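Local atomic coordinates of peptidase M16 inactive domain family protein (Pseudomonas fluorescens, PDB entry 3GWB), a protein that probably acts as a metal-binding hydrolase of the peptidase M16 family, though its own activity and substrate are not established. Residues F36-S47 against Y91-L102; L327-L338 against L408-V416. All coordinates share one frame; numbering follows the deposited sequence.

Interaction 1 of 2, residues F36-S47 against Y91-L102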
loop_
_atom_site.group_PDB
_atom_site.type_symbol
_atom_site.label_atom_id
_atom_site.label_comp_id
_atom_site.label_asym_id
_atom_site.label_seq_id
_atom_site.Cartn_x
_atom_site.Cartn_y
_atom_site.Cartn_z
ATOM N N PHE A 36 -11.455 15.124 -13.263
ATOM C CA PHE A 36 -12.239 14.004 -13.751
ATOM C C PHE A 36 -11.433 12.723 -13.665
ATOM O O PHE A 36 -10.201 12.755 -13.529
ATOM C CB PHE A 36 -12.694 14.252 -15.198
ATOM C CG PHE A 36 -11.587 14.155 -16.209
ATOM C CD1 PHE A 36 -11.271 12.935 -16.798
ATOM C CD2 PHE A 36 -10.851 15.277 -16.558
ATOM C CE1 PHE A 36 -10.228 12.836 -17.720
ATOM C CE2 PHE A 36 -9.802 15.193 -17.478
ATOM C CZ PHE A 36 -9.493 13.968 -18.062
ATOM N N ASP A 37 -12.145 11.604 -13.731
ATOM C CA ASP A 37 -11.535 10.290 -13.672
ATOM C C ASP A 37 -11.855 9.530 -14.946
ATOM O O ASP A 37 -13.013 9.464 -15.360
ATOM C CB ASP A 37 -12.072 9.500 -12.481
ATOM C CG ASP A 37 -11.578 10.038 -11.156
ATOM O OD1 ASP A 37 -11.872 9.420 -10.113
ATOM O OD2 ASP A 37 -10.895 11.080 -11.156
ATOM N N LEU A 38 -10.811 8.984 -15.564
ATOM C CA LEU A 38 -10.937 8.181 -16.774
ATOM C C LEU A 38 -10.456 6.786 -16.392
ATOM O O LEU A 38 -9.365 6.625 -15.846
ATOM C CB LEU A 38 -10.063 8.750 -17.896
ATOM C CG LEU A 38 -9.886 7.916 -19.170
ATOM C CD1 LEU A 38 -11.237 7.677 -19.827
ATOM C CD2 LEU A 38 -8.946 8.649 -20.131
ATOM N N ARG A 39 -11.270 5.779 -16.673
ATOM C CA ARG A 39 -10.906 4.415 -16.335
ATOM C C ARG A 39 -11.153 3.517 -17.539
ATOM O O ARG A 39 -12.207 3.583 -18.172
ATOM C CB ARG A 39 -11.734 3.953 -15.131
ATOM C CG ARG A 39 -11.330 2.619 -14.511
ATOM C CD ARG A 39 -12.214 2.338 -13.297
ATOM N NE ARG A 39 -11.955 1.045 -12.662
ATOM C CZ ARG A 39 -10.919 0.785 -11.870
ATOM N NH1 ARG A 39 -10.025 1.729 -11.606
ATOM N NH2 ARG A 39 -10.785 -0.422 -11.333
ATOM N N LEU A 40 -10.155 2.705 -17.865
ATOM C CA LEU A 40 -10.240 1.776 -18.988
ATOM C C LEU A 40 -10.212 0.366 -18.429
ATOM O O LEU A 40 -9.298 -0.011 -17.696
ATOM C CB LEU A 40 -9.063 1.974 -19.948
ATOM C CG LEU A 40 -9.132 3.075 -21.015
ATOM C CD1 LEU A 40 -9.626 4.385 -20.421
ATOM C CD2 LEU A 40 -7.751 3.243 -21.637
ATOM N N ILE A 41 -11.231 -0.411 -18.765
ATOM C CA ILE A 41 -11.308 -1.779 -18.296
ATOM C C ILE A 41 -11.196 -2.697 -19.502
ATOM O O ILE A 41 -12.051 -2.658 -20.385
ATOM C CB ILE A 41 -12.656 -2.062 -17.575
ATOM C CG1 ILE A 41 -12.845 -1.118 -16.380
ATOM C CG2 ILE A 41 -12.662 -3.482 -17.059
ATOM C CD1 ILE A 41 -13.046 0.341 -16.757
ATOM N N PHE A 42 -10.138 -3.502 -19.548
ATOM C CA PHE A 42 -9.913 -4.436 -20.649
ATOM C C PHE A 42 -10.171 -5.857 -20.177
ATOM O O PHE A 42 -9.934 -6.179 -19.016
ATOM C CB PHE A 42 -8.449 -4.396 -21.132
ATOM C CG PHE A 42 -7.992 -3.052 -21.628
ATOM C CD1 PHE A 42 -7.963 -2.779 -22.980
ATOM C CD2 PHE A 42 -7.567 -2.069 -20.730
ATOM C CE1 PHE A 42 -7.516 -1.552 -23.446
ATOM C CE2 PHE A 42 -7.118 -0.832 -21.190
ATOM C CZ PHE A 42 -7.092 -0.574 -22.549
ATOM N N ALA A 43 -10.663 -6.701 -21.077
ATOM C CA ALA A 43 -10.854 -8.113 -20.758
ATOM C C ALA A 43 -9.456 -8.691 -20.997
ATOM O O ALA A 43 -9.232 -9.461 -21.943
ATOM C CB ALA A 43 -11.859 -8.742 -21.709
ATOM N N ALA A 44 -8.515 -8.286 -20.145
ATOM C CA ALA A 44 -7.117 -8.706 -20.242
ATOM C C ALA A 44 -6.532 -9.184 -18.910
ATOM O O ALA A 44 -5.389 -8.863 -18.571
ATOM C CB ALA A 44 -6.274 -7.553 -20.783
ATOM N N GLY A 45 -7.317 -9.941 -18.152
ATOM C CA GLY A 45 -6.838 -10.460 -16.881
ATOM C C GLY A 45 -6.128 -11.784 -17.078
ATOM O O GLY A 45 -5.957 -12.237 -18.205
ATOM N N SER A 46 -5.728 -12.415 -15.979
ATOM C CA SER A 46 -5.011 -13.677 -16.042
ATOM C C SER A 46 -5.795 -14.802 -16.714
ATOM O O SER A 46 -5.207 -15.778 -17.193
ATOM C CB SER A 46 -4.571 -14.103 -14.636
ATOM O OG SER A 46 -5.678 -14.263 -13.767
ATOM N N SER A 47 -7.115 -14.661 -16.771
ATOM C CA SER A 47 -7.948 -15.677 -17.403
ATOM C C SER A 47 -7.633 -15.772 -18.900
ATOM O O SER A 47 -8.031 -16.725 -19.570
ATOM C CB SER A 47 -9.441 -15.364 -17.192
ATOM O OG SER A 47 -9.836 -14.159 -17.836
ATOM N N TYR A 91 -6.135 -8.394 -12.884
ATOM C CA TYR A 91 -6.775 -9.367 -12.012
ATOM C C TYR A 91 -7.093 -10.650 -12.769
ATOM O O TYR A 91 -6.401 -10.995 -13.720
ATOM C CB TYR A 91 -8.045 -8.732 -11.444
ATOM C CG TYR A 91 -7.760 -7.356 -10.885
ATOM C CD1 TYR A 91 -7.065 -7.206 -9.685
ATOM C CD2 TYR A 91 -8.096 -6.207 -11.599
ATOM C CE1 TYR A 91 -6.705 -5.949 -9.210
ATOM C CE2 TYR A 91 -7.740 -4.939 -11.135
ATOM C CZ TYR A 91 -7.043 -4.819 -9.941
ATOM O OH TYR A 91 -6.673 -3.579 -9.475
ATOM N N LYS A 92 -8.139 -11.351 -12.344
ATOM C CA LYS A 92 -8.534 -12.601 -12.978
ATOM C C LYS A 92 -9.239 -12.384 -14.311
ATOM O O LYS A 92 -8.840 -12.952 -15.321
ATOM C CB LYS A 92 -9.461 -13.399 -12.054
ATOM C CG LYS A 92 -8.828 -13.883 -10.764
ATOM C CD LYS A 92 -7.899 -15.042 -11.010
ATOM C CE LYS A 92 -7.486 -15.704 -9.703
ATOM N NZ LYS A 92 -6.707 -16.940 -9.965
ATOM N N ASP A 93 -10.292 -11.572 -14.321
ATOM C CA ASP A 93 -11.009 -11.356 -15.571
ATOM C C ASP A 93 -10.875 -9.973 -16.198
ATOM O O ASP A 93 -11.390 -9.735 -17.284
ATOM C CB ASP A 93 -12.496 -11.755 -15.421
ATOM C CG ASP A 93 -13.205 -11.011 -14.309
ATOM O OD1 ASP A 93 -12.528 -10.323 -13.516
ATOM O OD2 ASP A 93 -14.452 -11.124 -14.223
HETATM N N MSE A 94 -10.169 -9.059 -15.540
HETATM C CA MSE A 94 -9.980 -7.730 -16.105
HETATM C C MSE A 94 -8.604 -7.152 -15.796
HETATM O O MSE A 94 -7.882 -7.649 -14.930
HETATM C CB MSE A 94 -11.068 -6.754 -15.616
HETATM C CG MSE A 94 -11.199 -6.604 -14.097
HETATM SE SE MSE A 94 -12.225 -5.181 -13.580
HETATM C CE MSE A 94 -13.867 -5.753 -13.974
ATOM N N ALA A 95 -8.245 -6.118 -16.545
ATOM C CA ALA A 95 -6.989 -5.398 -16.377
ATOM C C ALA A 95 -7.400 -3.943 -16.542
ATOM O O ALA A 95 -8.241 -3.621 -17.386
ATOM C CB ALA A 95 -5.980 -5.796 -17.453
ATOM N N VAL A 96 -6.811 -3.062 -15.744
ATOM C CA VAL A 96 -7.192 -1.662 -15.809
ATOM C C VAL A 96 -6.041 -0.685 -15.963
ATOM O O VAL A 96 -4.892 -0.975 -15.618
ATOM C CB VAL A 96 -7.990 -1.261 -14.539
ATOM C CG1 VAL A 96 -9.085 -2.298 -14.258
ATOM C CG2 VAL A 96 -7.058 -1.160 -13.343
ATOM N N ALA A 97 -6.379 0.470 -16.522
ATOM C CA ALA A 97 -5.458 1.573 -16.702
ATOM C C ALA A 97 -6.357 2.765 -16.397
ATOM O O ALA A 97 -7.455 2.888 -16.960
ATOM C CB ALA A 97 -4.945 1.629 -18.117
ATOM N N SER A 98 -5.908 3.628 -15.494
ATOM C CA SER A 98 -6.709 4.777 -15.097
ATOM C C SER A 98 -5.921 6.075 -15.027
ATOM O O SER A 98 -4.697 6.075 -14.874
ATOM C CB SER A 98 -7.366 4.519 -13.734
ATOM O OG SER A 98 -6.400 4.335 -12.708
ATOM N N LEU A 99 -6.646 7.181 -15.129
ATOM C CA LEU A 99 -6.054 8.508 -15.075
ATOM C C LEU A 99 -6.971 9.479 -14.345
ATOM O O LEU A 99 -8.154 9.584 -14.664
ATOM C CB LEU A 99 -5.822 9.044 -16.487
ATOM C CG LEU A 99 -5.275 10.470 -16.583
ATOM C CD1 LEU A 99 -3.775 10.443 -16.349
ATOM C CD2 LEU A 99 -5.567 11.051 -17.955
ATOM N N ARG A 100 -6.434 10.165 -13.346
ATOM C CA ARG A 100 -7.204 11.181 -12.648
ATOM C C ARG A 100 -6.469 12.436 -13.090
ATOM O O ARG A 100 -5.242 12.486 -13.033
ATOM C CB ARG A 100 -7.136 11.008 -11.129
ATOM C CG ARG A 100 -7.813 12.149 -10.380
ATOM C CD ARG A 100 -8.303 11.765 -8.973
ATOM N NE ARG A 100 -7.241 11.289 -8.085
ATOM C CZ ARG A 100 -6.788 10.036 -8.056
ATOM N NH1 ARG A 100 -7.302 9.119 -8.868
ATOM N NH2 ARG A 100 -5.821 9.698 -7.210
ATOM N N SER A 101 -7.205 13.442 -13.546
ATOM C CA SER A 101 -6.571 14.653 -14.045
ATOM C C SER A 101 -7.394 15.913 -13.814
ATOM O O SER A 101 -8.620 15.854 -13.691
ATOM C CB SER A 101 -6.305 14.480 -15.550
ATOM O OG SER A 101 -5.963 15.694 -16.196
ATOM N N LEU A 102 -6.709 17.050 -13.732
ATOM C CA LEU A 102 -7.393 18.320 -13.583
ATOM C C LEU A 102 -8.163 18.440 -14.897
ATOM O O LEU A 102 -7.705 17.937 -15.928
ATOM C CB LEU A 102 -6.382 19.459 -13.453
ATOM C CG LEU A 102 -5.644 19.526 -12.111
ATOM C CD1 LEU A 102 -4.537 20.564 -12.174
ATOM C CD2 LEU A 102 -6.636 19.876 -11.008
HETATM O O HOH W 1 -10.004 -11.400 -18.836
HETATM O O HOH W 2 -6.090 -16.771 -13.397
#
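Phe-36 to Phe-42 and Ala-95 to Ser-101 pair as antiparallel neighbours inside the six-stranded mixed sheet of the N-terminal half, their axes 4.8 Å apart. Eight backbone hydrogen bonds zip them together, from Phe-36 with Ser-101 to Phe-42 with Ala-95. Phe-36, Leu-38, Leu-40 and Phe-42 share one face with Ala-95, Ala-97, Leu-99 and Ser-101; there helix 105-120 packs on Leu-38, Leu-40 and Phe-42, and the Phe-42 ring turns its edge to Ala-95 O. On the other face, Asp-37 and Arg-100 run side by side, but OD2 of Asp-37 meets the aliphatic CG of Arg-100 at 3.4 Å instead of its guanidinium. Arg-39, with CG anti to the backbone N (chi1 -171°) and its chain extended to NE, lays one guanidinium face over Val-96, NH2 reaching CG1 at 3.9 Å. Helix 365-377 packs against Asp-37, Arg-39 and Ile-41. Beyond the strands, Ser-46 N bonds Tyr-91 O at 2.8 Å. Lys-92 O is gripped twice by Ser-47, through N at 2.8 Å and OG at 3.0 Å. Gly-45 runs so close to Tyr-91 O, Lys-92 O and Met-94 N that a CB would probably clash; a water joins its N to Ser-47 OG. Lys-92 NZ bonds the carbonyls of Tyr-165 and His-167, while Asp-93 OD2 takes Gln-307 N and Tyr-378 OH, tying the loop to both halves of the chain. A mixed sheet with helices packed on it is characteristic of the alpha/beta domains of M16 peptidases.

Interaction 2 of 2, residues L327-L338 against L408-V416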
loop_
_atom_site.group_PDB
_atom_site.type_symbol
_atom_site.label_atom_id
_atom_site.label_comp_id
_atom_site.label_asym_id
_atom_site.label_seq_id
_atom_site.Cartn_x
_atom_site.Cartn_y
_atom_site.Cartn_z
ATOM N N LEU A 327 -12.763 -24.340 13.348
ATOM C CA LEU A 327 -13.267 -24.683 12.023
ATOM C C LEU A 327 -14.672 -25.273 12.115
ATOM O O LEU A 327 -15.523 -24.996 11.272
ATOM C CB LEU A 327 -12.334 -25.684 11.332
ATOM C CG LEU A 327 -12.798 -26.197 9.961
ATOM C CD1 LEU A 327 -12.885 -25.046 8.973
ATOM C CD2 LEU A 327 -11.830 -27.257 9.452
ATOM N N LYS A 328 -14.904 -26.100 13.133
ATOM C CA LYS A 328 -16.210 -26.716 13.335
ATOM C C LYS A 328 -17.217 -25.628 13.654
ATOM O O LYS A 328 -18.337 -25.643 13.148
ATOM C CB LYS A 328 -16.173 -27.705 14.501
ATOM C CG LYS A 328 -15.145 -28.811 14.370
ATOM C CD LYS A 328 -15.477 -29.768 13.242
ATOM C CE LYS A 328 -14.469 -30.913 13.181
ATOM N NZ LYS A 328 -14.388 -31.656 14.469
ATOM N N LEU A 329 -16.811 -24.692 14.511
ATOM C CA LEU A 329 -17.668 -23.584 14.916
ATOM C C LEU A 329 -18.097 -22.754 13.711
ATOM O O LEU A 329 -19.281 -22.487 13.529
ATOM C CB LEU A 329 -16.940 -22.682 15.928
ATOM C CG LEU A 329 -17.595 -21.347 16.314
ATOM C CD1 LEU A 329 -18.924 -21.602 17.013
ATOM C CD2 LEU A 329 -16.657 -20.548 17.217
ATOM N N VAL A 330 -17.129 -22.347 12.894
ATOM C CA VAL A 330 -17.431 -21.544 11.713
ATOM C C VAL A 330 -18.420 -22.281 10.819
ATOM O O VAL A 330 -19.380 -21.691 10.323
ATOM C CB VAL A 330 -16.150 -21.232 10.907
ATOM C CG1 VAL A 330 -16.506 -20.613 9.566
ATOM C CG2 VAL A 330 -15.274 -20.274 11.693
ATOM N N GLN A 331 -18.180 -23.571 10.607
ATOM C CA GLN A 331 -19.075 -24.368 9.775
ATOM C C GLN A 331 -20.486 -24.403 10.367
ATOM O O GLN A 331 -21.465 -24.268 9.639
ATOM C CB GLN A 331 -18.540 -25.794 9.623
ATOM C CG GLN A 331 -17.280 -25.888 8.782
ATOM C CD GLN A 331 -16.784 -27.314 8.627
ATOM O OE1 GLN A 331 -16.420 -27.965 9.607
ATOM N NE2 GLN A 331 -16.769 -27.807 7.392
ATOM N N ASP A 332 -20.583 -24.578 11.683
ATOM C CA ASP A 332 -21.882 -24.622 12.352
ATOM C C ASP A 332 -22.567 -23.270 12.229
ATOM O O ASP A 332 -23.766 -23.199 11.977
ATOM C CB ASP A 332 -21.735 -24.970 13.839
ATOM C CG ASP A 332 -21.087 -26.322 14.064
ATOM O OD1 ASP A 332 -21.505 -27.302 13.409
ATOM O OD2 ASP A 332 -20.166 -26.407 14.909
ATOM N N VAL A 333 -21.806 -22.198 12.423
ATOM C CA VAL A 333 -22.358 -20.856 12.305
ATOM C C VAL A 333 -22.869 -20.645 10.885
ATOM O O VAL A 333 -23.914 -20.030 10.672
ATOM C CB VAL A 333 -21.296 -19.786 12.608
ATOM C CG1 VAL A 333 -21.819 -18.413 12.229
ATOM C CG2 VAL A 333 -20.929 -19.827 14.084
ATOM N N PHE A 334 -22.122 -21.149 9.913
ATOM C CA PHE A 334 -22.508 -21.013 8.515
ATOM C C PHE A 334 -23.780 -21.812 8.243
ATOM O O PHE A 334 -24.717 -21.313 7.616
ATOM C CB PHE A 334 -21.389 -21.521 7.609
ATOM C CG PHE A 334 -21.709 -21.436 6.151
ATOM C CD1 PHE A 334 -21.940 -20.207 5.552
ATOM C CD2 PHE A 334 -21.767 -22.586 5.368
ATOM C CE1 PHE A 334 -22.228 -20.114 4.194
ATOM C CE2 PHE A 334 -22.054 -22.507 4.006
ATOM C CZ PHE A 334 -22.283 -21.267 3.420
ATOM N N ALA A 335 -23.799 -23.060 8.699
ATOM C CA ALA A 335 -24.958 -23.923 8.498
ATOM C C ALA A 335 -26.187 -23.283 9.124
ATOM O O ALA A 335 -27.245 -23.209 8.502
ATOM C CB ALA A 335 -24.706 -25.287 9.116
ATOM N N GLU A 336 -26.024 -22.817 10.361
ATOM C CA GLU A 336 -27.089 -22.173 11.116
ATOM C C GLU A 336 -27.610 -20.932 10.395
ATOM O O GLU A 336 -28.809 -20.675 10.389
ATOM C CB GLU A 336 -26.570 -21.815 12.516
ATOM C CG GLU A 336 -27.402 -20.808 13.304
ATOM C CD GLU A 336 -28.856 -21.209 13.455
ATOM O OE1 GLU A 336 -29.131 -22.391 13.770
ATOM O OE2 GLU A 336 -29.726 -20.328 13.271
ATOM N N TYR A 337 -26.713 -20.169 9.781
ATOM C CA TYR A 337 -27.120 -18.969 9.054
ATOM C C TYR A 337 -27.970 -19.307 7.823
ATOM O O TYR A 337 -28.999 -18.676 7.585
ATOM C CB TYR A 337 -25.898 -18.163 8.607
ATOM C CG TYR A 337 -26.255 -16.821 8.005
ATOM C CD1 TYR A 337 -26.838 -15.823 8.785
ATOM C CD2 TYR A 337 -26.022 -16.551 6.657
ATOM C CE1 TYR A 337 -27.179 -14.584 8.237
ATOM C CE2 TYR A 337 -26.360 -15.308 6.095
ATOM C CZ TYR A 337 -26.939 -14.330 6.896
ATOM O OH TYR A 337 -27.282 -13.095 6.359
ATOM N N LEU A 338 -27.533 -20.286 7.031
ATOM C CA LEU A 338 -28.282 -20.670 5.833
ATOM C C LEU A 338 -29.619 -21.284 6.211
ATOM O O LEU A 338 -30.615 -21.125 5.500
ATOM C CB LEU A 338 -27.495 -21.679 4.992
ATOM C CG LEU A 338 -26.233 -21.188 4.281
ATOM C CD1 LEU A 338 -25.667 -22.318 3.424
ATOM C CD2 LEU A 338 -26.569 -19.982 3.408
ATOM N N LEU A 408 -25.628 -21.123 -2.188
ATOM C CA LEU A 408 -24.666 -21.773 -1.305
ATOM C C LEU A 408 -25.245 -23.017 -0.654
ATOM O O LEU A 408 -26.442 -23.095 -0.406
ATOM C CB LEU A 408 -24.219 -20.806 -0.213
ATOM C CG LEU A 408 -23.501 -19.537 -0.664
ATOM C CD1 LEU A 408 -23.275 -18.637 0.543
ATOM C CD2 LEU A 408 -22.181 -19.904 -1.337
ATOM N N ASN A 409 -24.378 -23.980 -0.361
ATOM C CA ASN A 409 -24.794 -25.228 0.263
ATOM C C ASN A 409 -23.669 -25.703 1.167
ATOM O O ASN A 409 -22.505 -25.719 0.766
ATOM C CB ASN A 409 -25.085 -26.273 -0.817
ATOM C CG ASN A 409 -25.652 -27.563 -0.253
ATOM O OD1 ASN A 409 -25.018 -28.236 0.567
ATOM N ND2 ASN A 409 -26.854 -27.919 -0.697
ATOM N N VAL A 410 -24.012 -26.091 2.389
ATOM C CA VAL A 410 -23.008 -26.553 3.339
ATOM C C VAL A 410 -22.255 -27.803 2.879
ATOM O O VAL A 410 -21.118 -28.029 3.294
ATOM C CB VAL A 410 -23.636 -26.837 4.725
ATOM C CG1 VAL A 410 -24.215 -25.555 5.299
ATOM C CG2 VAL A 410 -24.713 -27.907 4.606
ATOM N N ASP A 411 -22.885 -28.605 2.023
ATOM C CA ASP A 411 -22.271 -29.840 1.527
ATOM C C ASP A 411 -21.284 -29.629 0.377
ATOM O O ASP A 411 -20.653 -30.583 -0.084
ATOM C CB ASP A 411 -23.350 -30.822 1.043
ATOM C CG ASP A 411 -24.295 -31.264 2.150
ATOM O OD1 ASP A 411 -23.824 -31.512 3.278
ATOM O OD2 ASP A 411 -25.511 -31.386 1.885
ATOM N N LYS A 412 -21.147 -28.393 -0.088
ATOM C CA LYS A 412 -20.261 -28.115 -1.214
ATOM C C LYS A 412 -18.961 -27.403 -0.865
ATOM O O LYS A 412 -18.136 -27.152 -1.746
ATOM C CB LYS A 412 -21.003 -27.289 -2.270
ATOM C CG LYS A 412 -22.203 -27.977 -2.900
ATOM C CD LYS A 412 -22.761 -27.115 -4.017
ATOM C CE LYS A 412 -23.863 -27.814 -4.811
ATOM N NZ LYS A 412 -25.072 -28.079 -3.990
HETATM N N MSE A 413 -18.773 -27.084 0.410
HETATM C CA MSE A 413 -17.572 -26.374 0.838
HETATM C C MSE A 413 -16.267 -27.129 0.650
HETATM O O MSE A 413 -16.165 -28.329 0.926
HETATM C CB MSE A 413 -17.695 -25.939 2.304
HETATM C CG MSE A 413 -18.477 -24.645 2.505
HETATM SE SE MSE A 413 -17.591 -23.153 1.967
HETATM C CE MSE A 413 -18.136 -21.983 3.213
ATOM N N VAL A 414 -15.279 -26.396 0.148
ATOM C CA VAL A 414 -13.935 -26.908 -0.067
ATOM C C VAL A 414 -13.135 -26.202 1.012
ATOM O O VAL A 414 -13.142 -24.969 1.097
ATOM C CB VAL A 414 -13.392 -26.504 -1.447
ATOM C CG1 VAL A 414 -11.958 -26.994 -1.608
ATOM C CG2 VAL A 414 -14.278 -27.079 -2.534
ATOM N N ILE A 415 -12.457 -26.973 1.849
ATOM C CA ILE A 415 -11.700 -26.387 2.935
ATOM C C ILE A 415 -10.201 -26.628 2.836
ATOM O O ILE A 415 -9.748 -27.726 2.520
ATOM C CB ILE A 415 -12.217 -26.921 4.266
ATOM C CG1 ILE A 415 -13.730 -26.705 4.335
ATOM C CG2 ILE A 415 -11.516 -26.226 5.422
ATOM C CD1 ILE A 415 -14.396 -27.441 5.465
ATOM N N VAL A 416 -9.435 -25.580 3.109
ATOM C CA VAL A 416 -7.989 -25.668 3.064
ATOM C C VAL A 416 -7.396 -24.899 4.229
ATOM O O VAL A 416 -7.658 -23.706 4.400
ATOM C CB VAL A 416 -7.429 -25.085 1.748
ATOM C CG1 VAL A 416 -5.910 -25.166 1.750
ATOM C CG2 VAL A 416 -8.005 -25.839 0.560
#
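Phe-334 of helix 323-340 projects into an apolar pocket formed by Leu-408, Val-410 and Met-413, in a helix-on-sheet layer of the C-terminal alpha/beta half. A chi1 of 179° swings the ring off the helix, opposite its own backbone N, toward the loop that leads into strand 414-419. The selenomethionine Met-413 reaches back to meet it and sets its CE over one ring face in a CH-pi contact, 4.2 Å from the Phe-334 ring centroid and 17° off the normal. Leu-338, one helical turn on, lies against the opposite face, displaced toward the rim. Leu-408 stands roughly perpendicular to the phenylalanine side chain and brings CD1 to the ring edge, 4.0 Å from Phe-334 CZ. Replacing Phe-334 by an alanine removes the ring, which would probably leave Met-413 CE and Leu-338 facing a gap and Leu-408 CD1 without its edge contact. Val-410 CG1 fits among three helix residues, at 3.7 Å from Ala-335 CA and near Phe-334 CD2 and Leu-338 CD1; Leu-338 and Val-410 overlap alongside, running antiparallel. The loop itself is shaped by an Asx turn in which Asn-409 OD1 accepts from Asp-411 N at 2.6 Å. Strand 249-257 continues the apolar layer, with Leu-254 touching both Gln-331 and Met-413. Toward the start of the helical segment, the extended Gln-331 side chain lies against Ile-415, a tight fit whose detail is doubtful. Beside it Leu-327 meets Ile-415 obliquely, CD1 lying 4.0 Å from Ile-415 CG2.

The two contacts lie in different halves of the chain, their centres about 35 Å apart and nearest atoms about 14 Å apart, and share no helix or strand. Interaction 1 is largely buried and joins two neighbouring strands within one sheet, so backbone hydrogen bonds dominate, with polar loop bonds at one end. Interaction 2 lies farther from the chain centre, is only partly buried, and sets a helix on a strand and its preceding loop; no hydrogen bond crosses it, and side-chain packing does the work. Each belongs to a separate mixed sheet with helices packed on it. In sequence, both segments of interaction 1 precede those of interaction 2.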